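PDB 6XSX: ZmpA Glycopeptidase from Clostridium perfringens, which is a metalloprotease of the peptidase M60 family that probably cleaves glycosylated proteins, represented here by its catalytic module. Local coordinates for residues L110-A115 / L244-N249; N189-Y194 / A265-A270; G225-S230 / F369-R374. All coordinates share one frame; numbering follows the deposited sequence.

Contact 1 of 3, residues L110-A115 / L244-N249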
loop_
_atom_site.group_PDB
_atom_site.type_symbol
_atom_site.label_atom_id
_atom_site.label_comp_id
_atom_site.label_asym_id
_atom_site.label_seq_id
_atom_site.Cartn_x
_atom_site.Cartn_y
_atom_site.Cartn_z
ATOM N N LEU A 110 17.203 -18.766 -8.432
ATOM C CA LEU A 110 15.906 -19.409 -8.274
ATOM C C LEU A 110 15.846 -20.148 -6.941
ATOM O O LEU A 110 16.863 -20.653 -6.470
ATOM C CB LEU A 110 15.696 -20.400 -9.421
ATOM C CG LEU A 110 15.850 -19.855 -10.844
ATOM C CD1 LEU A 110 15.396 -20.906 -11.845
ATOM C CD2 LEU A 110 15.080 -18.556 -11.036
ATOM N N ARG A 111 14.640 -20.251 -6.362
ATOM C CA ARG A 111 14.500 -21.057 -5.161
ATOM C C ARG A 111 15.021 -22.454 -5.478
ATOM O O ARG A 111 14.723 -22.993 -6.538
ATOM C CB ARG A 111 13.052 -21.140 -4.668
ATOM C CG ARG A 111 12.902 -21.834 -3.320
ATOM C CD ARG A 111 11.462 -21.973 -2.849
ATOM N NE ARG A 111 10.665 -20.771 -3.102
ATOM C CZ ARG A 111 10.558 -19.732 -2.273
ATOM N NH1 ARG A 111 11.210 -19.732 -1.119
ATOM N NH2 ARG A 111 9.801 -18.697 -2.599
ATOM N N PRO A 112 15.852 -23.057 -4.602
ATOM C CA PRO A 112 16.370 -24.398 -4.856
ATOM C C PRO A 112 15.243 -25.360 -5.234
ATOM O O PRO A 112 14.196 -25.392 -4.579
ATOM C CB PRO A 112 17.052 -24.727 -3.517
ATOM C CG PRO A 112 17.549 -23.374 -3.039
ATOM C CD PRO A 112 16.388 -22.459 -3.361
ATOM N N GLY A 113 15.457 -26.095 -6.327
ATOM C CA GLY A 113 14.551 -27.136 -6.785
ATOM C C GLY A 113 13.513 -26.631 -7.788
ATOM O O GLY A 113 12.545 -27.324 -8.078
ATOM N N THR A 114 13.674 -25.396 -8.274
ATOM C CA THR A 114 12.711 -24.863 -9.225
ATOM C C THR A 114 13.144 -25.254 -10.633
ATOM O O THR A 114 14.301 -25.063 -11.000
ATOM C CB THR A 114 12.585 -23.338 -9.118
ATOM O OG1 THR A 114 12.468 -23.029 -7.730
ATOM C CG2 THR A 114 11.401 -22.777 -9.882
ATOM N N ALA A 115 12.187 -25.782 -11.409
ATOM C CA ALA A 115 12.384 -26.078 -12.818
ATOM C C ALA A 115 12.747 -24.800 -13.574
ATOM O O ALA A 115 12.296 -23.710 -13.221
ATOM C CB ALA A 115 11.130 -26.709 -13.375
ATOM N N LEU A 244 5.168 -14.717 -6.500
ATOM C CA LEU A 244 6.018 -15.518 -5.647
ATOM C C LEU A 244 7.468 -15.193 -5.987
ATOM O O LEU A 244 7.841 -15.161 -7.160
ATOM C CB LEU A 244 5.697 -16.986 -5.943
ATOM C CG LEU A 244 6.577 -18.027 -5.256
ATOM C CD1 LEU A 244 6.469 -17.903 -3.741
ATOM C CD2 LEU A 244 6.187 -19.429 -5.712
ATOM N N LYS A 245 8.269 -14.949 -4.946
ATOM C CA LYS A 245 9.695 -14.730 -5.121
ATOM C C LYS A 245 10.446 -15.495 -4.038
ATOM O O LYS A 245 9.898 -15.799 -2.980
ATOM C CB LYS A 245 10.023 -13.242 -4.998
ATOM C CG LYS A 245 9.568 -12.348 -6.138
ATOM C CD LYS A 245 10.218 -10.981 -6.051
ATOM C CE LYS A 245 9.607 -9.979 -7.003
ATOM N NZ LYS A 245 10.363 -8.708 -6.969
ATOM N N TRP A 246 11.722 -15.774 -4.308
ATOM C CA TRP A 246 12.557 -16.447 -3.330
ATOM C C TRP A 246 13.200 -15.381 -2.447
ATOM O O TRP A 246 14.173 -14.752 -2.851
ATOM C CB TRP A 246 13.594 -17.313 -4.062
ATOM C CG TRP A 246 14.599 -17.990 -3.181
ATOM C CD1 TRP A 246 14.373 -18.567 -1.964
ATOM C CD2 TRP A 246 15.992 -18.212 -3.476
ATOM N NE1 TRP A 246 15.531 -19.104 -1.471
ATOM C CE2 TRP A 246 16.538 -18.913 -2.382
ATOM C CE3 TRP A 246 16.830 -17.887 -4.552
ATOM C CZ2 TRP A 246 17.887 -19.273 -2.331
ATOM C CZ3 TRP A 246 18.160 -18.250 -4.507
ATOM C CH2 TRP A 246 18.682 -18.935 -3.406
ATOM N N LEU A 247 12.636 -15.160 -1.254
ATOM C CA LEU A 247 13.038 -14.001 -0.473
ATOM C C LEU A 247 13.690 -14.426 0.840
ATOM O O LEU A 247 13.869 -13.595 1.729
ATOM C CB LEU A 247 11.810 -13.119 -0.220
ATOM C CG LEU A 247 11.108 -12.600 -1.472
ATOM C CD1 LEU A 247 9.953 -11.673 -1.104
ATOM C CD2 LEU A 247 12.099 -11.883 -2.378
ATOM N N ASP A 248 14.075 -15.706 0.939
ATOM C CA ASP A 248 14.517 -16.298 2.194
ATOM C C ASP A 248 15.602 -15.446 2.845
ATOM O O ASP A 248 15.590 -15.266 4.060
ATOM C CB ASP A 248 15.005 -17.737 2.005
ATOM C CG ASP A 248 13.886 -18.730 1.756
ATOM O OD1 ASP A 248 12.722 -18.298 1.620
ATOM O OD2 ASP A 248 14.186 -19.936 1.722
ATOM N N ASN A 249 16.525 -14.932 2.022
ATOM C CA ASN A 249 17.712 -14.232 2.490
ATOM C C ASN A 249 17.447 -12.728 2.588
ATOM O O ASN A 249 18.114 -12.038 3.356
ATOM C CB ASN A 249 18.947 -14.539 1.629
ATOM C CG ASN A 249 19.248 -16.018 1.466
ATOM O OD1 ASN A 249 19.174 -16.792 2.421
ATOM N ND2 ASN A 249 19.602 -16.422 0.256
HETATM O O HOH W 1 12.681 -21.589 0.354
#

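Contact 2 of 3, residues N189-Y194 / A265-A270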
loop_
_atom_site.group_PDB
_atom_site.type_symbol
_atom_site.label_atom_id
_atom_site.label_comp_id
_atom_site.label_asym_id
_atom_site.label_seq_id
_atom_site.Cartn_x
_atom_site.Cartn_y
_atom_site.Cartn_z
ATOM N N ASN A 189 0.390 -14.220 -9.081
ATOM C CA ASN A 189 1.191 -15.318 -9.597
ATOM C C ASN A 189 1.696 -16.150 -8.420
ATOM O O ASN A 189 2.467 -15.641 -7.604
ATOM C CB ASN A 189 2.359 -14.767 -10.424
ATOM C CG ASN A 189 3.411 -15.801 -10.771
ATOM O OD1 ASN A 189 4.422 -15.927 -10.073
ATOM N ND2 ASN A 189 3.182 -16.536 -11.848
ATOM N N VAL A 190 1.268 -17.424 -8.366
ATOM C CA VAL A 190 1.627 -18.374 -7.319
ATOM C C VAL A 190 1.887 -19.734 -7.971
ATOM O O VAL A 190 1.831 -19.846 -9.195
ATOM C CB VAL A 190 0.506 -18.512 -6.265
ATOM C CG1 VAL A 190 0.332 -17.265 -5.407
ATOM C CG2 VAL A 190 -0.818 -18.932 -6.899
ATOM N N THR A 191 2.158 -20.768 -7.157
ATOM C CA THR A 191 2.293 -22.121 -7.690
ATOM C C THR A 191 0.913 -22.758 -7.842
ATOM O O THR A 191 -0.012 -22.438 -7.093
ATOM C CB THR A 191 3.142 -23.051 -6.806
ATOM O OG1 THR A 191 2.489 -23.308 -5.559
ATOM C CG2 THR A 191 4.557 -22.568 -6.573
ATOM N N ALA A 192 0.810 -23.704 -8.784
ATOM C CA ALA A 192 -0.423 -24.442 -9.030
ATOM C C ALA A 192 -0.749 -25.359 -7.847
ATOM O O ALA A 192 -1.910 -25.483 -7.458
ATOM C CB ALA A 192 -0.320 -25.218 -10.321
ATOM N N THR A 193 0.287 -25.995 -7.291
ATOM C CA THR A 193 0.131 -26.970 -6.223
ATOM C C THR A 193 -0.428 -26.294 -4.972
ATOM O O THR A 193 -1.335 -26.828 -4.325
ATOM C CB THR A 193 1.434 -27.736 -5.955
ATOM O OG1 THR A 193 2.428 -26.756 -5.671
ATOM C CG2 THR A 193 1.889 -28.574 -7.133
ATOM N N TYR A 194 0.101 -25.106 -4.654
ATOM C CA TYR A 194 -0.382 -24.354 -3.508
ATOM C C TYR A 194 -1.793 -23.824 -3.774
ATOM O O TYR A 194 -2.675 -23.952 -2.924
ATOM C CB TYR A 194 0.594 -23.234 -3.136
ATOM C CG TYR A 194 0.227 -22.529 -1.857
ATOM C CD1 TYR A 194 -0.868 -21.677 -1.802
ATOM C CD2 TYR A 194 0.958 -22.729 -0.698
ATOM C CE1 TYR A 194 -1.224 -21.039 -0.628
ATOM C CE2 TYR A 194 0.618 -22.089 0.484
ATOM C CZ TYR A 194 -0.476 -21.241 0.516
ATOM O OH TYR A 194 -0.830 -20.610 1.677
ATOM N N ALA A 265 5.547 -18.963 1.869
ATOM C CA ALA A 265 4.565 -19.178 2.921
ATOM C C ALA A 265 3.417 -18.180 2.794
ATOM O O ALA A 265 2.386 -18.349 3.435
ATOM C CB ALA A 265 5.216 -19.102 4.287
ATOM N N GLU A 266 3.602 -17.142 1.976
ATOM C CA GLU A 266 2.639 -16.057 1.897
ATOM C C GLU A 266 1.740 -16.197 0.663
ATOM O O GLU A 266 0.981 -15.280 0.344
ATOM C CB GLU A 266 3.365 -14.702 1.946
ATOM C CG GLU A 266 3.693 -14.231 3.358
ATOM C CD GLU A 266 4.800 -15.043 4.012
ATOM O OE1 GLU A 266 5.880 -15.167 3.410
ATOM O OE2 GLU A 266 4.566 -15.589 5.100
ATOM N N GLN A 267 1.795 -17.352 -0.011
ATOM C CA GLN A 267 0.981 -17.584 -1.200
ATOM C C GLN A 267 -0.502 -17.465 -0.854
ATOM O O GLN A 267 -1.264 -16.901 -1.634
ATOM C CB GLN A 267 1.300 -18.921 -1.878
ATOM C CG GLN A 267 2.648 -18.938 -2.594
ATOM C CD GLN A 267 2.971 -20.316 -3.121
ATOM O OE1 GLN A 267 2.591 -20.680 -4.239
ATOM N NE2 GLN A 267 3.676 -21.096 -2.312
ATOM N N GLY A 268 -0.891 -17.994 0.319
ATOM C CA GLY A 268 -2.266 -17.892 0.791
ATOM C C GLY A 268 -2.708 -16.450 1.044
ATOM O O GLY A 268 -3.839 -16.082 0.719
ATOM N N GLY A 269 -1.810 -15.640 1.621
ATOM C CA GLY A 269 -2.047 -14.207 1.756
ATOM C C GLY A 269 -2.353 -13.558 0.403
ATOM O O GLY A 269 -3.259 -12.726 0.289
ATOM N N ALA A 270 -1.593 -13.966 -0.622
ATOM C CA ALA A 270 -1.726 -13.433 -1.967
ATOM C C ALA A 270 -3.094 -13.798 -2.550
ATOM O O ALA A 270 -3.785 -12.933 -3.092
ATOM C CB ALA A 270 -0.594 -13.931 -2.843
HETATM O O HOH W 2 4.682 -23.650 -2.999
HETATM O O HOH W 3 1.080 -20.715 3.654
#

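Contact 3 of 3, residues G225-S230 / F369-R374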
loop_
_atom_site.group_PDB
_atom_site.type_symbol
_atom_site.label_atom_id
_atom_site.label_comp_id
_atom_site.label_asym_id
_atom_site.label_seq_id
_atom_site.Cartn_x
_atom_site.Cartn_y
_atom_site.Cartn_z
ATOM N N GLY A 225 -5.693 9.835 -4.617
ATOM C CA GLY A 225 -6.239 11.013 -5.279
ATOM C C GLY A 225 -6.280 10.930 -6.806
ATOM O O GLY A 225 -6.338 11.965 -7.475
ATOM N N PHE A 226 -6.272 9.707 -7.359
ATOM C CA PHE A 226 -6.488 9.519 -8.791
ATOM C C PHE A 226 -7.986 9.582 -9.069
ATOM O O PHE A 226 -8.663 8.561 -9.092
ATOM C CB PHE A 226 -5.846 8.220 -9.291
ATOM C CG PHE A 226 -4.340 8.226 -9.243
ATOM C CD1 PHE A 226 -3.601 8.860 -10.231
ATOM C CD2 PHE A 226 -3.663 7.604 -8.205
ATOM C CE1 PHE A 226 -2.215 8.877 -10.180
ATOM C CE2 PHE A 226 -2.277 7.621 -8.154
ATOM C CZ PHE A 226 -1.556 8.263 -9.137
ATOM N N ASP A 227 -8.506 10.801 -9.245
ATOM C CA ASP A 227 -9.945 11.006 -9.267
ATOM C C ASP A 227 -10.401 11.450 -10.660
ATOM O O ASP A 227 -11.559 11.813 -10.844
ATOM C CB ASP A 227 -10.365 11.980 -8.160
ATOM C CG ASP A 227 -9.716 13.345 -8.305
ATOM O OD1 ASP A 227 -8.841 13.499 -9.176
ATOM O OD2 ASP A 227 -10.091 14.247 -7.547
ATOM N N GLU A 228 -9.482 11.411 -11.634
ATOM C CA GLU A 228 -9.788 11.724 -13.025
ATOM C C GLU A 228 -9.900 13.240 -13.208
ATOM O O GLU A 228 -10.434 13.701 -14.212
ATOM C CB GLU A 228 -11.044 10.980 -13.518
ATOM C CG GLU A 228 -10.988 9.461 -13.382
ATOM C CD GLU A 228 -9.844 8.783 -14.126
ATOM O OE1 GLU A 228 -9.544 9.212 -15.264
ATOM O OE2 GLU A 228 -9.234 7.837 -13.564
ATOM N N SER A 229 -9.354 14.009 -12.257
ATOM C CA SER A 229 -9.468 15.458 -12.268
ATOM C C SER A 229 -8.459 16.091 -13.228
ATOM O O SER A 229 -8.587 17.264 -13.572
ATOM C CB SER A 229 -9.344 16.031 -10.865
ATOM O OG SER A 229 -8.053 15.791 -10.317
ATOM N N SER A 230 -7.449 15.316 -13.647
ATOM C CA SER A 230 -6.421 15.765 -14.574
ATOM C C SER A 230 -5.618 14.549 -15.024
ATOM O O SER A 230 -5.841 13.452 -14.517
ATOM C CB SER A 230 -5.509 16.765 -13.922
ATOM O OG SER A 230 -4.767 16.140 -12.876
ATOM N N PHE A 369 -3.350 15.883 -0.421
ATOM C CA PHE A 369 -1.922 16.073 -0.203
ATOM C C PHE A 369 -1.121 15.445 -1.352
ATOM O O PHE A 369 -0.260 16.109 -1.943
ATOM C CB PHE A 369 -1.527 15.557 1.183
ATOM C CG PHE A 369 -0.106 15.806 1.629
ATOM C CD1 PHE A 369 0.243 16.976 2.283
ATOM C CD2 PHE A 369 0.874 14.838 1.454
ATOM C CE1 PHE A 369 1.537 17.189 2.730
ATOM C CE2 PHE A 369 2.172 15.051 1.896
ATOM C CZ PHE A 369 2.498 16.226 2.536
ATOM N N GLU A 370 -1.432 14.181 -1.681
ATOM C CA GLU A 370 -0.791 13.483 -2.794
ATOM C C GLU A 370 -0.964 14.265 -4.098
ATOM O O GLU A 370 -0.020 14.354 -4.887
ATOM C CB GLU A 370 -1.308 12.048 -2.965
ATOM C CG GLU A 370 -0.727 11.043 -1.980
ATOM C CD GLU A 370 0.775 11.105 -1.741
ATOM O OE1 GLU A 370 1.460 10.114 -2.038
ATOM O OE2 GLU A 370 1.255 12.135 -1.218
ATOM N N GLN A 371 -2.173 14.805 -4.321
ATOM C CA GLN A 371 -2.480 15.584 -5.516
ATOM C C GLN A 371 -1.562 16.805 -5.620
ATOM O O GLN A 371 -1.070 17.108 -6.707
ATOM C CB GLN A 371 -3.955 15.985 -5.570
ATOM C CG GLN A 371 -4.879 14.879 -6.056
ATOM C CD GLN A 371 -6.325 15.242 -5.824
ATOM O OE1 GLN A 371 -6.628 16.173 -5.079
ATOM N NE2 GLN A 371 -7.230 14.502 -6.449
ATOM N N GLU A 372 -1.313 17.488 -4.495
ATOM C CA GLU A 372 -0.444 18.658 -4.522
ATOM C C GLU A 372 0.965 18.289 -4.975
ATOM O O GLU A 372 1.564 19.013 -5.773
ATOM C CB GLU A 372 -0.374 19.365 -3.169
ATOM C CG GLU A 372 -1.661 20.088 -2.815
ATOM C CD GLU A 372 -1.983 21.271 -3.712
ATOM O OE1 GLU A 372 -1.089 22.099 -3.939
ATOM O OE2 GLU A 372 -3.123 21.348 -4.188
ATOM N N PHE A 373 1.495 17.181 -4.439
ATOM C CA PHE A 373 2.865 16.778 -4.728
ATOM C C PHE A 373 2.990 16.231 -6.151
ATOM O O PHE A 373 4.065 16.281 -6.748
ATOM C CB PHE A 373 3.397 15.818 -3.655
ATOM C CG PHE A 373 4.013 16.543 -2.486
ATOM C CD1 PHE A 373 3.273 16.806 -1.344
ATOM C CD2 PHE A 373 5.316 17.017 -2.556
ATOM C CE1 PHE A 373 3.829 17.509 -0.285
ATOM C CE2 PHE A 373 5.872 17.719 -1.499
ATOM C CZ PHE A 373 5.128 17.957 -0.363
ATOM N N ARG A 374 1.881 15.718 -6.693
ATOM C CA ARG A 374 1.905 15.165 -8.036
ATOM C C ARG A 374 1.956 16.264 -9.089
ATOM O O ARG A 374 2.489 16.037 -10.173
ATOM C CB ARG A 374 0.696 14.269 -8.307
ATOM C CG ARG A 374 1.015 12.788 -8.210
ATOM C CD ARG A 374 0.100 11.925 -9.056
ATOM N NE ARG A 374 -1.320 12.070 -8.766
ATOM C CZ ARG A 374 -1.908 11.742 -7.621
ATOM N NH1 ARG A 374 -3.213 11.900 -7.479
ATOM N NH2 ARG A 374 -1.190 11.268 -6.621
#

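Contact 1 of 3, residues L110-A115 / L244-N249
Arg-111 and Pro-112 lay their aliphatic atoms on one face of the Trp-246 indole, where two CH-pi contacts form. Arg-111 CA is 3.8 Å from the centroid of the Trp-246 five-membered ring and 19° off its normal. Pro-112 CD is 4.0 Å from the centroid of the Trp-246 six-membered ring, likewise over the face. The carbonyl of Leu-110 meets the same face near its rim, its O atom 3.4 Å from Trp-246 CZ3. Three consecutive residues therefore share one side of the indole.

The charged part lies beside the CB and CD1 side of Trp-246. Arg-111 runs extended to CD and then bends (chi3 -41°), which takes the guanidinium past Trp-246 CD1 toward Asp-248. Its plane is 69° from that of the indole, so the two groups do not stack. Asp-248 OD1 meets the edge of the guanidinium in a long salt bridge, 3.4 Å from Arg-111 NH1. A water closes the circuit: it accepts from Arg-111 NH1 at 2.8 Å and donates to Asp-248 OD2 at 2.6 Å. Both charges have further partners, Arg-111 NE in Asp-82 and Asp-248 OD1 in Asn-263, whose OD1 also accepts from Arg-111 NH1.

Within 110-115, a type II beta turn spans Arg-111 to Thr-114, and Thr-114 OG1 donates to Arg-111 O at 2.6 Å.

In the fold, two loops meet here, one linking strand 96-101 of the four-stranded antiparallel sheet to strand 117-123 of the mixed sheet, the other following strand 240-244 of that mixed sheet. The chain just after strand 75-80 serves both, as Asp-82 pairs through its backbone with Arg-111 and Ser-83 with Trp-246, while Lys-245 is backbone-bonded to Phe-262 of strand 259-262.

Contact 2 of 3, residues N189-Y194 / A265-A270
Thr-191, the N-cap of helix 192-202, grips the amide oxygen of Gln-267 with two bonds where strand 186-190 gives way to that helix. Its backbone N donates to Gln-267 OE1 at 3.0 Å in a nearly straight bond (168°) that arrives close to the amide C=O direction. Thr-191 OG1 donates to the same Gln-267 OE1 at 2.9 Å, in the carbonyl plane on a lone pair. The hydroxyl also accepts from Tyr-194 N, the capping bond, so one oxygen links the helix start to the glutamine. Gln-267, with CG beside its own backbone N and the chain extended beyond (chi2 174°), carries the amide out to Thr-191.

Tyr-194 covers the Gln-267 side chain. The amide stacks on the ring with planes 30° apart, and Gln-267 CB sits over the Tyr-194 face, 3.5 Å from the ring centroid. Val-190 CG1 packs against the aliphatic part of Gln-267 and against Ala-270.

Further out, Lys-264 O accepts from Gln-267 NE2, which agrees with OE1 being the end turned to Thr-191. Phe-262 touches Val-190, Gln-267 and Ala-270. At the far end of the tyrosine, a water in the ring plane lies 2.8 Å from Tyr-194 OH and donates to Ala-265 O at 2.7 Å.

Contact 3 of 3, residues G225-S230 / F369-R374
Gly-225 O accepts a hydrogen bond from Gln-371 NE2 at 2.9 Å, with an N-H...O angle of 156°. Arg-374 NH1 lies 3.1 Å from the same Gly-225 O, near the plane of its guanidinium, so two side chains about one helical turn apart converge on a single buried glycine carbonyl. Gln-371 reaches it with a chain extended beyond CG, its CG also passing close to the backbone of Gly-225.

Arg-374 makes its second contact through a face. The guanidinium lies flat on the Phe-226 ring, centres 4.0 Å apart and planes at 16°, a stacked cation-pi pair in which Arg-374 CZ sits toward the rim of the ring. Phe-226 CE1 comes within 3.6 Å of Arg-374 NE. A bend at chi3 (-57°) lays the group against the ring, while Gln-371 CA covers its opposite face at an offset.

The contact joins the C-terminal end of helix 206-224 to helix 365-375, which carries both Gln-371 and Arg-374. The backbone here is a Schellman motif: Gly-225, at positive phi, is the first residue to leave helix 206-224. Arg-374 NH1 donates to Trp-224 O, in the last turn of that helix, and to Asn-233 OD1. A positive group at a helix C-terminus would be expected to interact favourably with the helix dipole. Phe-226 follows as the centre of an inverse gamma turn.

Asp-227 then forms an Asx turn, its OD1 accepting from Ser-229 N at 3.2 Å and from Ser-229 OG at 2.7 Å. The first donor comes from well above the carboxylate plane and the second from the syn side, closer to that plane. Across the contact, the carboxylate is turned about halfway between flat and perpendicular to the Gln-371 amide, with Asp-227 OD2 3.1 Å from Gln-371 NE2.

Overall arrangement
Contacts 1 and 2 are neighbours, their centres 13 Å apart, joined by Leu-244: its N lies 3.1 Å from Asn-189 O, a probable hydrogen bond between adjacent parallel strands 186-190 and 240-244 of the mixed sheet. Contact 3 lies on the opposite side of the chain's centre, 38 Å from contact 1 and 34 Å from contact 2, centre to centre, where the loop after helix 206-224 meets helix 365-375. The segments alternate along the chain, in the order 110-115, 189-194, 225-230, 244-249, 265-270, 369-374, so all three closures overlap. Helix 277-286, with an HExxH pattern consistent with a metalloprotease metal site, falls in sequence between the two segments of contact 3.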